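Local coordinates for 3-phosphoshikimate 1-carboxyvinyltransferase (Streptomyces sviceus, PDB 7M0O), which probably transfers the enolpyruvyl group of phosphoenolpyruvate to the 5-hydroxyl of shikimate-3-phosphate, a late step toward chorismate and the aromatic amino acids, at residues G6-T11 with D34-F39. Sequence-based numbering, arbitrary orientation.
Sequences GSKSIT and DDTEGF
Thr11 and Thr36 meet through their methyl groups where the first turns of helices 8-20 and 34-45 pack together, CG2 to CG2 at 3.9 Å, in the buried part of the contact. Threonine suits both places, offering a methyl to the neighbouring helix and a hydroxyl to the backbone. In Thr11, CG2 lies anti to the backbone N while OG1 turns back to Ser7 O at 2.7 Å and also bonds to Leu31 N; Thr36 OG1 bonds to Leu31 O and Ser33 N, and both hydroxyls thus hold the loop before helix 34-45. Ser7 is the N-cap of helix 8-20, its OG accepting from Ile10 N at 3.0 Å (162°). Both helices belong to one of the two alpha/beta domains of the EPSP synthase fold, the capped start facing the interdomain cleft with Lys8 and Ser9, predicted substrate ligands. On the more open, polar side, kinks at chi2 (63°) and chi4 (64°) turn Lys8 across to Asp35, which probably helps position it. Thr80 OG1 is the stronger partner of NZ; its salt bridge to Asp35 OD2 rests on a weak 3.4 Å hydrogen bond, Lys8 CE lying slightly nearer OD2, at 3.3 Å. Asp35 is a short carboxylate with two oxygens to share: Thr81 OG1 takes OD1, Lys8 and Thr80 N take OD2.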
ATOM      1  N   GLY A   6       1.347   0.411  -9.671  1.00 12.12           N
ATOM      2  CA  GLY A   6       0.658   1.271  -8.727  1.00 10.95           C
ATOM      3  C   GLY A   6       0.527   0.629  -7.360  1.00 11.09           C
ATOM      4  O   GLY A   6       0.549  -0.597  -7.210  1.00 12.70           O
ATOM      5  N   SER A   7       0.360   1.487  -6.354  1.00  9.44           N
ATOM      6  CA  SER A   7       0.139   1.041  -4.987  1.00 11.50           C
ATOM      7  C   SER A   7      -1.180   0.281  -4.897  1.00 11.09           C
ATOM      8  O   SER A   7      -2.214   0.750  -5.386  1.00 12.31           O
ATOM      9  CB  SER A   7       0.127   2.237  -4.028  1.00 13.68           C
ATOM     10  OG  SER A   7      -0.663   1.953  -2.873  1.00 13.05           O
ATOM     11  N   LYS A   8      -1.129  -0.912  -4.292  1.00 10.47           N
ATOM     12  CA  LYS A   8      -2.345  -1.712  -4.142  1.00 12.60           C
ATOM     13  C   LYS A   8      -3.349  -1.026  -3.220  1.00 15.52           C
ATOM     14  O   LYS A   8      -4.543  -0.931  -3.541  1.00 15.18           O
ATOM     15  CB  LYS A   8      -1.990  -3.104  -3.623  1.00 17.46           C
ATOM     16  CG  LYS A   8      -3.185  -3.881  -3.066  1.00 18.15           C
ATOM     17  CD  LYS A   8      -4.234  -4.154  -4.137  1.00 25.77           C
ATOM     18  CE  LYS A   8      -5.395  -4.994  -3.576  1.00 30.05           C
ATOM     19  NZ  LYS A   8      -6.151  -4.277  -2.506  1.00 33.62           N
ATOM     20  N   SER A   9      -2.895  -0.561  -2.056  1.00 12.08           N
ATOM     21  CA  SER A   9      -3.845   0.014  -1.109  1.00 14.45           C
ATOM     22  C   SER A   9      -4.388   1.354  -1.599  1.00 13.86           C
ATOM     23  O   SER A   9      -5.538   1.698  -1.310  1.00 15.30           O
ATOM     24  CB  SER A   9      -3.206   0.170   0.272  1.00 20.36           C
ATOM     25  OG  SER A   9      -2.133   1.080   0.246  1.00 20.71           O
ATOM     26  N   ILE A  10      -3.592   2.124  -2.341  1.00 13.87           N
ATOM     27  CA  ILE A  10      -4.124   3.361  -2.901  1.00 10.80           C
ATOM     28  C   ILE A  10      -5.124   3.051  -4.018  1.00 11.10           C
ATOM     29  O   ILE A  10      -6.175   3.696  -4.120  1.00 13.70           O
ATOM     30  CB  ILE A  10      -2.985   4.281  -3.367  1.00 12.24           C
ATOM     31  CG1 ILE A  10      -2.246   4.822  -2.138  1.00 13.16           C
ATOM     32  CG2 ILE A  10      -3.547   5.429  -4.231  1.00 11.87           C
ATOM     33  CD1 ILE A  10      -0.974   5.618  -2.444  1.00 14.28           C
ATOM     34  N   THR A  11      -4.843   2.037  -4.842  1.00 11.22           N
ATOM     35  CA  THR A  11      -5.784   1.684  -5.901  1.00  8.14           C
ATOM     36  C   THR A  11      -7.128   1.278  -5.306  1.00 11.04           C
ATOM     37  O   THR A  11      -8.188   1.670  -5.814  1.00 12.61           O
ATOM     38  CB  THR A  11      -5.210   0.563  -6.793  1.00 11.76           C
ATOM     39  OG1 THR A  11      -4.004   1.010  -7.448  1.00 10.95           O
ATOM     40  CG2 THR A  11      -6.225   0.154  -7.862  1.00 14.71           C
ATOM     41  N   ASP A  34      -5.642  -9.379  -9.610  1.00 18.02           N
ATOM     42  CA  ASP A  34      -6.877 -10.155  -9.528  1.00 12.67           C
ATOM     43  C   ASP A  34      -7.881  -9.490  -8.593  1.00 14.29           C
ATOM     44  O   ASP A  34      -9.086  -9.495  -8.874  1.00 17.09           O
ATOM     45  CB  ASP A  34      -6.599 -11.596  -9.084  1.00 12.58           C
ATOM     46  CG  ASP A  34      -5.905 -12.414 -10.164  1.00 23.89           C
ATOM     47  OD1 ASP A  34      -6.029 -12.067 -11.370  1.00 22.84           O
ATOM     48  OD2 ASP A  34      -5.227 -13.409  -9.808  1.00 29.02           O
ATOM     49  N   ASP A  35      -7.402  -8.876  -7.493  1.00 13.85           N
ATOM     50  CA  ASP A  35      -8.313  -8.203  -6.570  1.00 17.20           C
ATOM     51  C   ASP A  35      -8.975  -6.997  -7.235  1.00 13.72           C
ATOM     52  O   ASP A  35     -10.198  -6.858  -7.194  1.00 17.02           O
ATOM     53  CB  ASP A  35      -7.572  -7.784  -5.291  1.00 18.93           C
ATOM     54  CG  ASP A  35      -8.515  -7.312  -4.162  1.00 21.73           C
ATOM     55  OD1 ASP A  35      -9.754  -7.252  -4.347  1.00 22.15           O
ATOM     56  OD2 ASP A  35      -8.010  -7.013  -3.058  1.00 26.49           O
ATOM     57  N   THR A  36      -8.192  -6.122  -7.882  1.00 16.12           N
ATOM     58  CA  THR A  36      -8.827  -4.956  -8.498  1.00 12.74           C
ATOM     59  C   THR A  36      -9.676  -5.341  -9.703  1.00 13.25           C
ATOM     60  O   THR A  36     -10.677  -4.670  -9.995  1.00 14.21           O
ATOM     61  CB  THR A  36      -7.782  -3.915  -8.896  1.00 20.69           C
ATOM     62  OG1 THR A  36      -7.037  -4.384 -10.027  1.00 15.01           O
ATOM     63  CG2 THR A  36      -6.844  -3.651  -7.750  1.00 17.91           C
ATOM     64  N   GLU A  37      -9.309  -6.413 -10.415  1.00 12.86           N
ATOM     65  CA  GLU A  37     -10.163  -6.888 -11.499  1.00 15.68           C
ATOM     66  C   GLU A  37     -11.512  -7.361 -10.966  1.00 13.72           C
ATOM     67  O   GLU A  37     -12.559  -7.044 -11.540  1.00 14.24           O
ATOM     68  CB  GLU A  37      -9.460  -8.003 -12.280  1.00 15.45           C
ATOM     69  CG  GLU A  37     -10.224  -8.488 -13.516  1.00 20.22           C
ATOM     70  CD  GLU A  37     -10.120  -7.518 -14.689  1.00 20.20           C
ATOM     71  OE1 GLU A  37      -9.185  -6.678 -14.687  1.00 20.05           O
ATOM     72  OE2 GLU A  37     -10.966  -7.610 -15.618  1.00 22.35           O
ATOM     73  N   GLY A  38     -11.505  -8.116  -9.864  1.00 13.92           N
ATOM     74  CA  GLY A  38     -12.756  -8.543  -9.261  1.00 14.03           C
ATOM     75  C   GLY A  38     -13.583  -7.384  -8.726  1.00 11.58           C
ATOM     76  O   GLY A  38     -14.820  -7.421  -8.793  1.00 13.18           O
ATOM     77  N   PHE A  39     -12.920  -6.349  -8.202  1.00 15.60           N
ATOM     78  CA  PHE A  39     -13.616  -5.131  -7.770  1.00 14.42           C
ATOM     79  C   PHE A  39     -14.358  -4.497  -8.939  1.00 15.07           C
ATOM     80  O   PHE A  39     -15.560  -4.204  -8.852  1.00 13.89           O
ATOM     81  CB  PHE A  39     -12.603  -4.145  -7.168  1.00 16.97           C
ATOM     82  CG  PHE A  39     -13.192  -3.101  -6.218  1.00 13.19           C
ATOM     83  CD1 PHE A  39     -12.588  -2.861  -4.997  1.00 22.39           C
ATOM     84  CD2 PHE A  39     -14.275  -2.319  -6.586  1.00 23.64           C
ATOM     85  CE1 PHE A  39     -13.082  -1.877  -4.132  1.00 22.27           C
ATOM     86  CE2 PHE A  39     -14.783  -1.345  -5.729  1.00 19.00           C
ATOM     87  CZ  PHE A  39     -14.185  -1.124  -4.507  1.00 20.59           C
TER